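Local coordinates for putative methyl-accepting chemotaxis signal transduction protein (Campylobacter jejuni subsp. jejuni serotype O:2, PDB 4XMR), which probably senses amino acids such as isoleucine outside the cell, binding them in a tandem PAS sensory domain and signalling across the membrane to steer chemotaxis, at residues P203-F216 and Y219-K232. Residues are numbered along the deposited sequence; the frame is centred on the assembly and turned at random. Where two conformers were deposited one is given.
Sequences PVLNAYKLNGDNNF and YKLNNEERLGACTK
Tyr208 lies flat against Cys230, whose CB sits over one ring face, 3.4 Å from Tyr208 CD1. With chi1 at 169° the ring swings away from the tyrosine's own N and down from the helix onto the strand, and the Cys230 sulfur, disulfide-bonded to Cys239, approaches it obliquely. The hydroxyl donates to the carboxylate of Asp213 (Tyr208 OH to Asp213 OD1 2.6 Å), entering nearly along the C-O axis, while the CG and CD methylenes of Lys232 cross the Tyr208 hydroxyl at about a right angle. At the other end the Tyr219 ring is sandwiched between Val204 CB and the CB of Arg226, with Pro203 CB 3.7 Å from Tyr219 CD2. In the half of the tandem PAS sensor without the isoleucine, probably the membrane-proximal one, helix 202-211 packs on one face of the antiparallel sheet, and the chain then turns at Gly212 to enter edge strand 217-221. Asn214 N pins the turn to the strand with a nearly straight bond to Cys230 O (2.8 Å, 172°), and a water bridges Gly212 O and Asn215 O to Cys230 N. Across the sheet, Ala229 CB packs on one face of the Phe216 ring, 3.7 Å from Phe216 CE1, and the ring also touches long helix 9-48. The margins are looser: Lys232 N reaches Asp213 OD1 only weakly at 3.4 Å, and exposed Lys232 turns its NZ off to Thr237.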
loop_
_atom_site.group_PDB
_atom_site.type_symbol
_atom_site.label_atom_id
_atom_site.label_comp_id
_atom_site.label_asym_id
_atom_site.label_seq_id
_atom_site.Cartn_x
_atom_site.Cartn_y
_atom_site.Cartn_z
ATOM N N PRO B 203 30.251 8.933 -3.478
ATOM C CA PRO B 203 30.733 8.637 -2.123
ATOM C C PRO B 203 29.874 7.628 -1.349
ATOM O O PRO B 203 30.427 6.722 -0.727
ATOM C CB PRO B 203 30.721 10.008 -1.446
ATOM C CG PRO B 203 30.948 10.961 -2.564
ATOM C CD PRO B 203 30.141 10.392 -3.691
ATOM N N VAL B 204 28.553 7.752 -1.403
ATOM C CA VAL B 204 27.720 6.811 -0.660
ATOM C C VAL B 204 27.798 5.404 -1.261
ATOM O O VAL B 204 27.899 4.415 -0.532
ATOM C CB VAL B 204 26.260 7.303 -0.478
ATOM C CG1 VAL B 204 25.500 7.273 -1.785
ATOM C CG2 VAL B 204 25.556 6.471 0.597
ATOM N N LEU B 205 27.795 5.313 -2.588
ATOM C CA LEU B 205 27.839 4.021 -3.253
ATOM C C LEU B 205 29.166 3.302 -3.021
ATOM O O LEU B 205 29.188 2.092 -2.796
ATOM C CB LEU B 205 27.566 4.182 -4.753
ATOM C CG LEU B 205 26.149 4.587 -5.143
ATOM C CD1 LEU B 205 26.078 4.975 -6.609
ATOM C CD2 LEU B 205 25.210 3.437 -4.849
ATOM N N ASN B 206 30.267 4.047 -3.082
ATOM C CA ASN B 206 31.586 3.468 -2.839
ATOM C C ASN B 206 31.695 2.937 -1.417
ATOM O O ASN B 206 32.259 1.867 -1.180
ATOM C CB ASN B 206 32.688 4.496 -3.103
ATOM C CG ASN B 206 32.850 4.817 -4.579
ATOM O OD1 ASN B 206 32.415 4.054 -5.444
ATOM N ND2 ASN B 206 33.474 5.953 -4.874
ATOM N N ALA B 207 31.148 3.683 -0.467
ATOM C CA ALA B 207 31.210 3.253 0.918
ATOM C C ALA B 207 30.323 2.027 1.133
ATOM O O ALA B 207 30.705 1.091 1.828
ATOM C CB ALA B 207 30.818 4.382 1.844
ATOM N N TYR B 208 29.141 2.023 0.526
ATOM C CA TYR B 208 28.270 0.858 0.622
ATOM C C TYR B 208 28.958 -0.408 0.096
ATOM O O TYR B 208 28.855 -1.479 0.700
ATOM C CB TYR B 208 26.965 1.117 -0.124
ATOM C CG TYR B 208 26.106 -0.104 -0.302
ATOM C CD1 TYR B 208 25.733 -0.888 0.786
ATOM C CD2 TYR B 208 25.624 -0.449 -1.558
ATOM C CE1 TYR B 208 24.927 -2.003 0.621
ATOM C CE2 TYR B 208 24.820 -1.551 -1.730
ATOM C CZ TYR B 208 24.475 -2.328 -0.645
ATOM O OH TYR B 208 23.665 -3.426 -0.848
ATOM N N LYS B 209 29.684 -0.277 -1.007
ATOM C CA LYS B 209 30.378 -1.429 -1.581
ATOM C C LYS B 209 31.376 -2.062 -0.608
ATOM O O LYS B 209 31.576 -3.275 -0.613
ATOM C CB LYS B 209 31.069 -1.051 -2.887
ATOM C CG LYS B 209 30.113 -0.845 -4.041
ATOM C CD LYS B 209 30.851 -0.718 -5.359
ATOM C CE LYS B 209 31.646 0.575 -5.439
ATOM N NZ LYS B 209 32.375 0.689 -6.737
ATOM N N LEU B 210 31.990 -1.240 0.237
ATOM C CA LEU B 210 32.943 -1.730 1.231
ATOM C C LEU B 210 32.259 -2.415 2.419
ATOM O O LEU B 210 32.872 -3.218 3.112
ATOM C CB LEU B 210 33.793 -0.574 1.753
ATOM C CG LEU B 210 34.811 0.061 0.809
ATOM C CD1 LEU B 210 35.292 1.388 1.381
ATOM C CD2 LEU B 210 35.987 -0.883 0.603
ATOM N N ASN B 211 30.993 -2.093 2.664
ATOM C CA ASN B 211 30.369 -2.415 3.953
ATOM C C ASN B 211 29.259 -3.461 3.996
ATOM O O ASN B 211 29.045 -4.092 5.027
ATOM C CB ASN B 211 29.880 -1.135 4.632
ATOM C CG ASN B 211 31.008 -0.353 5.250
ATOM O OD1 ASN B 211 31.379 -0.586 6.400
ATOM N ND2 ASN B 211 31.580 0.565 4.484
ATOM N N GLY B 212 28.543 -3.640 2.896
ATOM C CA GLY B 212 27.446 -4.592 2.894
ATOM C C GLY B 212 26.171 -4.131 3.582
ATOM O O GLY B 212 26.112 -3.058 4.195
ATOM N N ASP B 213 25.140 -4.966 3.484
ATOM C CA ASP B 213 23.781 -4.566 3.848
ATOM C C ASP B 213 23.577 -4.233 5.325
ATOM O O ASP B 213 23.948 -5.011 6.213
ATOM C CB ASP B 213 22.752 -5.626 3.418
ATOM C CG ASP B 213 22.615 -5.750 1.906
ATOM O OD1 ASP B 213 23.218 -4.944 1.167
ATOM O OD2 ASP B 213 21.896 -6.670 1.459
ATOM N N ASN B 214 22.985 -3.064 5.558
ATOM C CA ASN B 214 22.617 -2.568 6.887
ATOM C C ASN B 214 23.753 -2.209 7.823
ATOM O O ASN B 214 23.518 -1.855 8.978
ATOM C CB ASN B 214 21.629 -3.502 7.585
ATOM C CG ASN B 214 20.215 -3.219 7.188
ATOM O OD1 ASN B 214 19.657 -2.185 7.556
ATOM N ND2 ASN B 214 19.629 -4.116 6.411
ATOM N N ASN B 215 24.976 -2.271 7.317
ATOM C CA ASN B 215 26.150 -1.935 8.115
ATOM C C ASN B 215 26.470 -0.457 7.947
ATOM O O ASN B 215 26.657 0.027 6.836
ATOM C CB ASN B 215 27.339 -2.796 7.696
ATOM C CG ASN B 215 27.086 -4.270 7.913
ATOM O OD1 ASN B 215 26.549 -4.672 8.948
ATOM N ND2 ASN B 215 27.466 -5.086 6.941
ATOM N N PHE B 216 26.520 0.272 9.051
ATOM C CA PHE B 216 26.768 1.705 8.963
ATOM C C PHE B 216 28.198 2.044 8.596
ATOM O O PHE B 216 29.157 1.397 9.051
ATOM C CB PHE B 216 26.377 2.408 10.256
ATOM C CG PHE B 216 24.906 2.484 10.442
ATOM C CD1 PHE B 216 24.185 3.559 9.939
ATOM C CD2 PHE B 216 24.228 1.455 11.070
ATOM C CE1 PHE B 216 22.810 3.616 10.091
ATOM C CE2 PHE B 216 22.860 1.500 11.221
ATOM C CZ PHE B 216 22.150 2.578 10.729
ATOM N N TYR B 219 31.237 8.425 5.374
ATOM C CA TYR B 219 31.644 8.884 4.056
ATOM C C TYR B 219 31.568 10.401 4.042
ATOM O O TYR B 219 31.060 11.009 4.985
ATOM C CB TYR B 219 30.771 8.265 2.950
ATOM C CG TYR B 219 29.379 8.852 2.841
ATOM C CD1 TYR B 219 28.363 8.460 3.711
ATOM C CD2 TYR B 219 29.075 9.793 1.860
ATOM C CE1 TYR B 219 27.091 8.993 3.611
ATOM C CE2 TYR B 219 27.800 10.328 1.750
ATOM C CZ TYR B 219 26.817 9.926 2.626
ATOM O OH TYR B 219 25.556 10.458 2.527
ATOM N N LYS B 220 32.098 11.020 2.996
ATOM C CA LYS B 220 32.047 12.472 2.907
ATOM C C LYS B 220 31.594 12.944 1.537
ATOM O O LYS B 220 31.904 12.322 0.517
ATOM C CB LYS B 220 33.405 13.092 3.260
ATOM C CG LYS B 220 34.514 12.766 2.282
ATOM C CD LYS B 220 35.818 13.457 2.659
ATOM C CE LYS B 220 36.895 13.173 1.623
ATOM N NZ LYS B 220 38.188 13.833 1.953
ATOM N N LEU B 221 30.840 14.037 1.528
ATOM C CA LEU B 221 30.507 14.734 0.294
ATOM C C LEU B 221 30.601 16.235 0.537
ATOM O O LEU B 221 30.109 16.730 1.553
ATOM C CB LEU B 221 29.101 14.376 -0.187
ATOM C CG LEU B 221 28.697 15.048 -1.506
ATOM C CD1 LEU B 221 29.595 14.590 -2.653
ATOM C CD2 LEU B 221 27.236 14.787 -1.827
ATOM N N ASN B 222 31.228 16.950 -0.394
ATOM C CA ASN B 222 31.421 18.394 -0.268
ATOM C C ASN B 222 32.045 18.780 1.074
ATOM O O ASN B 222 31.634 19.760 1.700
ATOM C CB ASN B 222 30.099 19.143 -0.471
ATOM C CG ASN B 222 29.478 18.881 -1.834
ATOM O OD1 ASN B 222 30.170 18.862 -2.852
ATOM N ND2 ASN B 222 28.165 18.675 -1.856
ATOM N N ASN B 223 33.019 17.986 1.514
ATOM C CA ASN B 223 33.713 18.206 2.783
ATOM C C ASN B 223 32.830 18.125 4.035
ATOM O O ASN B 223 33.167 18.694 5.074
ATOM C CB ASN B 223 34.501 19.524 2.762
ATOM C CG ASN B 223 36.000 19.309 2.873
ATOM O OD1 ASN B 223 36.556 19.293 3.971
ATOM N ND2 ASN B 223 36.662 19.141 1.733
ATOM N N GLU B 224 31.705 17.419 3.934
ATOM C CA GLU B 224 30.868 17.145 5.100
ATOM C C GLU B 224 30.896 15.661 5.433
ATOM O O GLU B 224 30.578 14.828 4.581
ATOM C CB GLU B 224 29.419 17.574 4.863
ATOM C CG GLU B 224 28.473 17.098 5.968
ATOM C CD GLU B 224 27.011 17.353 5.656
ATOM O OE1 GLU B 224 26.389 18.170 6.365
ATOM O OE2 GLU B 224 26.484 16.729 4.712
ATOM N N GLU B 225 31.274 15.334 6.667
ATOM C CA GLU B 225 31.231 13.949 7.134
ATOM C C GLU B 225 29.794 13.498 7.330
ATOM O O GLU B 225 28.985 14.224 7.897
ATOM C CB GLU B 225 31.993 13.789 8.450
ATOM C CG GLU B 225 33.499 13.884 8.319
ATOM C CD GLU B 225 34.090 12.756 7.496
ATOM O OE1 GLU B 225 33.477 11.670 7.430
ATOM O OE2 GLU B 225 35.175 12.960 6.911
ATOM N N ARG B 226 29.493 12.290 6.872
ATOM C CA ARG B 226 28.149 11.733 6.968
ATOM C C ARG B 226 28.215 10.273 7.407
ATOM O O ARG B 226 29.284 9.642 7.385
ATOM C CB ARG B 226 27.422 11.854 5.619
ATOM C CG ARG B 226 27.272 13.296 5.124
ATOM C CD ARG B 226 26.440 13.410 3.849
ATOM N NE ARG B 226 25.077 12.928 4.059
ATOM C CZ ARG B 226 24.089 13.631 4.617
ATOM N NH1 ARG B 226 24.284 14.879 5.032
ATOM N NH2 ARG B 226 22.891 13.077 4.758
ATOM N N LEU B 227 27.068 9.746 7.818
ATOM C CA LEU B 227 26.940 8.348 8.180
ATOM C C LEU B 227 25.800 7.768 7.362
ATOM O O LEU B 227 24.736 8.386 7.212
ATOM C CB LEU B 227 26.628 8.194 9.667
ATOM C CG LEU B 227 26.764 6.754 10.177
ATOM C CD1 LEU B 227 28.240 6.369 10.355
ATOM C CD2 LEU B 227 26.007 6.571 11.478
ATOM N N GLY B 228 26.002 6.572 6.836
ATOM C CA GLY B 228 24.985 5.958 6.012
ATOM C C GLY B 228 24.895 4.462 6.202
ATOM O O GLY B 228 25.811 3.837 6.746
ATOM N N ALA B 229 23.788 3.887 5.743
ATOM C CA ALA B 229 23.666 2.444 5.616
ATOM C C ALA B 229 22.782 2.189 4.411
ATOM O O ALA B 229 21.841 2.957 4.139
ATOM C CB ALA B 229 23.051 1.830 6.858
ATOM N N CYS B 230 23.071 1.124 3.680
ATOM C CA CYS B 230 22.245 0.750 2.544
ATOM C C CYS B 230 21.948 -0.739 2.575
ATOM O O CYS B 230 22.624 -1.515 3.266
ATOM C CB CYS B 230 22.935 1.068 1.215
ATOM S SG CYS B 230 23.480 2.760 0.957
ATOM N N THR B 231 20.942 -1.137 1.807
ATOM C CA THR B 231 20.626 -2.547 1.672
ATOM C C THR B 231 20.018 -2.818 0.305
ATOM O O THR B 231 19.364 -1.949 -0.288
ATOM C CB THR B 231 19.661 -3.027 2.773
ATOM O OG1 THR B 231 19.542 -4.453 2.711
ATOM C CG2 THR B 231 18.274 -2.382 2.630
ATOM N N LYS B 232 20.219 -4.030 -0.196
ATOM C CA LYS B 232 19.592 -4.421 -1.448
ATOM C C LYS B 232 18.129 -4.742 -1.205
ATOM O O LYS B 232 17.771 -5.403 -0.229
ATOM C CB LYS B 232 20.298 -5.636 -2.042
ATOM C CG LYS B 232 21.724 -5.370 -2.485
ATOM C CD LYS B 232 21.813 -4.193 -3.447
ATOM C CE LYS B 232 21.068 -4.466 -4.745
ATOM N NZ LYS B 232 21.237 -3.352 -5.718
HETATM O O HOH W 1 25.429 -0.422 4.465
#